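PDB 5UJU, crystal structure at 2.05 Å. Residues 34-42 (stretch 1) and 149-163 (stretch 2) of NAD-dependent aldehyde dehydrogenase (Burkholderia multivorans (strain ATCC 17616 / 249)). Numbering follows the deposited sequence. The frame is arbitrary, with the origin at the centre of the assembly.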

# COMPACT_ATOMS: atom_id res chain seq x y z
N TRP A 34 2.02 11.17 -23.94
CA TRP A 34 2.46 9.97 -24.66
C TRP A 34 1.37 8.91 -24.60
O TRP A 34 0.68 8.77 -23.59
N SER A 35 1.23 8.17 -25.71
CA SER A 35 0.31 7.05 -25.84
C SER A 35 0.76 6.15 -26.98
O SER A 35 0.90 6.62 -28.12
N PRO A 36 0.97 4.85 -26.74
CA PRO A 36 1.32 3.95 -27.85
C PRO A 36 0.13 3.46 -28.64
O PRO A 36 0.32 2.76 -29.64
N PHE A 37 -1.09 3.80 -28.22
CA PHE A 37 -2.30 3.29 -28.85
C PHE A 37 -3.03 4.47 -29.49
O PHE A 37 -3.42 5.42 -28.80
N ALA A 38 -3.17 4.42 -30.81
CA ALA A 38 -3.77 5.53 -31.56
C ALA A 38 -5.23 5.70 -31.17
O ALA A 38 -6.04 4.79 -31.34
N GLU A 39 -5.56 6.88 -30.63
CA GLU A 39 -6.92 7.11 -30.17
C GLU A 39 -7.89 7.40 -31.31
O GLU A 39 -9.10 7.27 -31.12
N MET A 40 -7.39 7.79 -32.49
CA MET A 40 -8.39 7.99 -33.54
C MET A 40 -8.67 6.68 -34.27
O MET A 40 -7.73 5.94 -34.59
N PRO A 41 -9.95 6.37 -34.54
CA PRO A 41 -10.32 5.15 -35.28
C PRO A 41 -10.06 5.27 -36.78
O PRO A 41 -10.95 5.11 -37.62
N SER A 42 -8.80 5.55 -37.13
CA SER A 42 -8.37 5.91 -38.48
C SER A 42 -8.12 4.65 -39.31
O SER A 42 -7.54 3.69 -38.81
N PHE A 149 -20.40 6.24 -30.21
CA PHE A 149 -19.36 5.36 -30.75
C PHE A 149 -17.96 5.92 -30.53
O PHE A 149 -17.05 5.19 -30.12
N MET A 150 -17.75 7.21 -30.82
CA MET A 150 -16.40 7.76 -30.72
C MET A 150 -15.86 7.64 -29.30
O MET A 150 -14.70 7.24 -29.11
N MET A 151 -16.67 7.96 -28.29
CA MET A 151 -16.22 7.78 -26.91
C MET A 151 -16.09 6.30 -26.56
O MET A 151 -15.18 5.90 -25.82
N ALA A 152 -17.01 5.47 -27.04
CA ALA A 152 -16.91 4.04 -26.76
C ALA A 152 -15.59 3.49 -27.29
O ALA A 152 -14.91 2.73 -26.59
N PHE A 153 -15.18 3.93 -28.48
CA PHE A 153 -13.89 3.51 -29.03
C PHE A 153 -12.73 4.03 -28.18
O PHE A 153 -11.88 3.25 -27.73
N GLN A 154 -12.67 5.34 -27.95
CA GLN A 154 -11.53 5.91 -27.23
C GLN A 154 -11.51 5.44 -25.78
O GLN A 154 -10.52 4.85 -25.32
N ALA A 155 -12.60 5.67 -25.05
CA ALA A 155 -12.62 5.30 -23.64
C ALA A 155 -12.63 3.79 -23.44
O ALA A 155 -12.06 3.29 -22.47
N GLY A 156 -13.26 3.03 -24.34
CA GLY A 156 -13.28 1.60 -24.16
C GLY A 156 -12.05 0.90 -24.71
O GLY A 156 -11.67 -0.16 -24.20
N GLY A 157 -11.40 1.49 -25.72
CA GLY A 157 -10.26 0.87 -26.36
C GLY A 157 -8.96 1.56 -25.99
O GLY A 157 -8.47 1.42 -24.87
N PRO A 158 -8.40 2.33 -26.92
CA PRO A 158 -7.07 2.94 -26.70
C PRO A 158 -6.84 3.61 -25.35
O PRO A 158 -5.79 3.38 -24.74
N HIS A 159 -7.77 4.44 -24.86
CA HIS A 159 -7.53 5.11 -23.58
C HIS A 159 -7.51 4.12 -22.42
O HIS A 159 -6.70 4.26 -21.49
N ALA A 160 -8.38 3.10 -22.46
CA ALA A 160 -8.34 2.06 -21.44
C ALA A 160 -7.06 1.26 -21.55
O ALA A 160 -6.44 0.93 -20.53
N GLN A 161 -6.64 0.96 -22.78
CA GLN A 161 -5.38 0.27 -23.00
C GLN A 161 -4.20 1.11 -22.51
O GLN A 161 -3.26 0.57 -21.92
N ASP A 162 -4.26 2.43 -22.71
CA ASP A 162 -3.28 3.33 -22.10
C ASP A 162 -3.19 3.13 -20.58
O ASP A 162 -2.10 3.00 -20.02
N ARG A 163 -4.35 3.12 -19.91
CA ARG A 163 -4.36 3.00 -18.45
C ARG A 163 -3.90 1.62 -18.00
O ARG A 163 -3.28 1.48 -16.94

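An irregular segment can be held against helices by a few side chains that alternate apolar cover with directed polar contacts, and residues 34-42 of this aldehyde dehydrogenase illustrate the principle. The segment has no regular secondary structure of its own; it lies along a helix, 149-156, and the start of another at 158, which runs on beyond 163, and three of its residues, E39, F37 and P41, account for most of its covered surface.

E39 covers the most. Its CA-to-CB bond points sideways, and the p, t rotamer carries the carboxylate to H159, whose NE2 donates a hydrogen bond to E39 OE1 at 2.6 Å, near the plane of the imidazole. H159 itself starts away from the segment, but its m rotamer brings the ring end back. The backbone of E39 is used as well: Q154 NE2 makes a weak hydrogen bond to E39 O at 3.4 Å, and the same oxygen sits at the edge of the F153 ring, 3.4 Å from F153 CE2.

P41 points toward the helix and supplies an apolar contact. Its CB stands almost directly above the F153 ring, 3.7 Å from the centroid, a CH-pi contact; F153 is in the t rotamer. P41 CD also meets M150 SD at 3.8 Å.

F37, an m rotamer, also points in. Q161 CB lies over one face of its ring, 4.0 Å from the centroid, while D162 OD1 approaches the edge, 3.4 Å from F37 CD2; F37 CB packs on P158 CB at 4.0 Å. D162 OD1 also lies 2.7 Å from S35 OG, a side chain in the t rotamer. Water 1 bridges the stretches by donating to F37 O (2.9 Å) and D162 OD2 (2.5 Å), so D162 OD1 lies near S35 OG and the F37 ring edge, while D162 OD2 accepts from water 1.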

# COMPACT_ATOMS: atom_id res chain seq x y z
CB TRP A 34 3.77 9.40 -24.08
CG TRP A 34 4.25 8.17 -24.82
CD1 TRP A 34 4.84 8.13 -26.06
CD2 TRP A 34 4.13 6.82 -24.39
NE1 TRP A 34 5.12 6.83 -26.40
CE2 TRP A 34 4.70 6.00 -25.40
CE3 TRP A 34 3.62 6.21 -23.24
CZ2 TRP A 34 4.76 4.61 -25.29
CZ3 TRP A 34 3.69 4.83 -23.13
CH2 TRP A 34 4.26 4.04 -24.15
CB SER A 35 -1.12 7.51 -26.10
OG SER A 35 -1.93 6.38 -26.42
CB PRO A 36 2.00 2.78 -27.12
CG PRO A 36 1.23 2.70 -25.84
CD PRO A 36 0.89 4.13 -25.46
CB PHE A 37 -3.18 2.57 -27.83
CG PHE A 37 -2.47 1.41 -27.12
CD1 PHE A 37 -2.00 0.31 -27.83
CD2 PHE A 37 -2.28 1.44 -25.74
CE1 PHE A 37 -1.35 -0.75 -27.18
CE2 PHE A 37 -1.64 0.39 -25.08
CZ PHE A 37 -1.17 -0.70 -25.79
CB ALA A 38 -3.65 5.28 -33.06
CB GLU A 39 -6.95 8.26 -29.16
CG GLU A 39 -6.59 9.59 -29.77
CD GLU A 39 -6.78 10.73 -28.80
OE1 GLU A 39 -6.99 10.48 -27.59
OE2 GLU A 39 -6.76 11.89 -29.26
CB MET A 40 -7.94 9.04 -34.53
CG MET A 40 -7.77 10.43 -33.92
SD MET A 40 -9.26 11.03 -33.10
CE MET A 40 -10.41 11.13 -34.48
CB PRO A 41 -11.81 5.00 -34.95
CG PRO A 41 -12.29 6.43 -34.80
CD PRO A 41 -11.13 7.17 -34.18
CB SER A 42 -7.10 6.74 -38.43
OG SER A 42 -5.98 5.91 -38.14
CB PHE A 149 -19.59 5.08 -32.23
CG PHE A 149 -18.52 4.17 -32.81
CD1 PHE A 149 -17.50 4.68 -33.60
CD2 PHE A 149 -18.52 2.82 -32.51
CE1 PHE A 149 -16.52 3.84 -34.12
CE2 PHE A 149 -17.53 1.98 -33.01
CZ PHE A 149 -16.54 2.50 -33.82
CB MET A 150 -16.38 9.21 -31.18
CG MET A 150 -14.98 9.83 -31.22
SD MET A 150 -13.85 9.05 -32.40
CE MET A 150 -14.74 9.24 -33.94
CB MET A 151 -17.17 8.46 -25.93
CG MET A 151 -16.81 8.18 -24.48
SD MET A 151 -17.89 9.01 -23.28
CE MET A 151 -17.38 10.70 -23.54
CB ALA A 152 -18.09 3.31 -27.38
CB PHE A 153 -13.77 4.01 -30.47
CG PHE A 153 -12.48 3.61 -31.14
CD1 PHE A 153 -12.38 2.39 -31.80
CD2 PHE A 153 -11.38 4.45 -31.11
CE1 PHE A 153 -11.19 2.01 -32.41
CE2 PHE A 153 -10.19 4.08 -31.72
CZ PHE A 153 -10.09 2.85 -32.37
CB GLN A 154 -11.58 7.43 -27.29
CG GLN A 154 -11.51 7.97 -28.69
CD GLN A 154 -11.16 9.45 -28.69
OE1 GLN A 154 -11.30 10.13 -27.67
NE2 GLN A 154 -10.69 9.94 -29.83
CB ALA A 155 -13.84 5.93 -22.95
CB PRO A 158 -6.98 3.95 -27.85
CG PRO A 158 -7.74 3.30 -28.94
CD PRO A 158 -8.85 2.49 -28.31
CB HIS A 159 -8.58 6.21 -23.33
CG HIS A 159 -8.42 7.40 -24.22
ND1 HIS A 159 -9.25 8.50 -24.13
CD2 HIS A 159 -7.54 7.67 -25.22
CE1 HIS A 159 -8.89 9.39 -25.04
NE2 HIS A 159 -7.86 8.92 -25.71
CB ALA A 160 -9.55 1.13 -21.56
CB GLN A 161 -5.26 -0.08 -24.49
CG GLN A 161 -6.35 -1.06 -24.94
CD GLN A 161 -6.77 -0.86 -26.37
OE1 GLN A 161 -6.12 -0.14 -27.13
NE2 GLN A 161 -7.87 -1.51 -26.76
CB ASP A 162 -3.63 4.80 -22.39
CG ASP A 162 -3.32 5.22 -23.81
OD1 ASP A 162 -2.49 4.57 -24.48
OD2 ASP A 162 -3.92 6.23 -24.26
CB ARG A 163 -5.77 3.31 -17.91
CG ARG A 163 -6.17 4.80 -17.94
CD ARG A 163 -5.35 5.63 -16.94
NE ARG A 163 -5.70 7.05 -16.97
CZ ARG A 163 -5.16 7.98 -16.17
NH1 ARG A 163 -4.23 7.65 -15.28
NH2 ARG A 163 -5.56 9.25 -16.26
O HOH W 1 -4.85 6.60 -26.57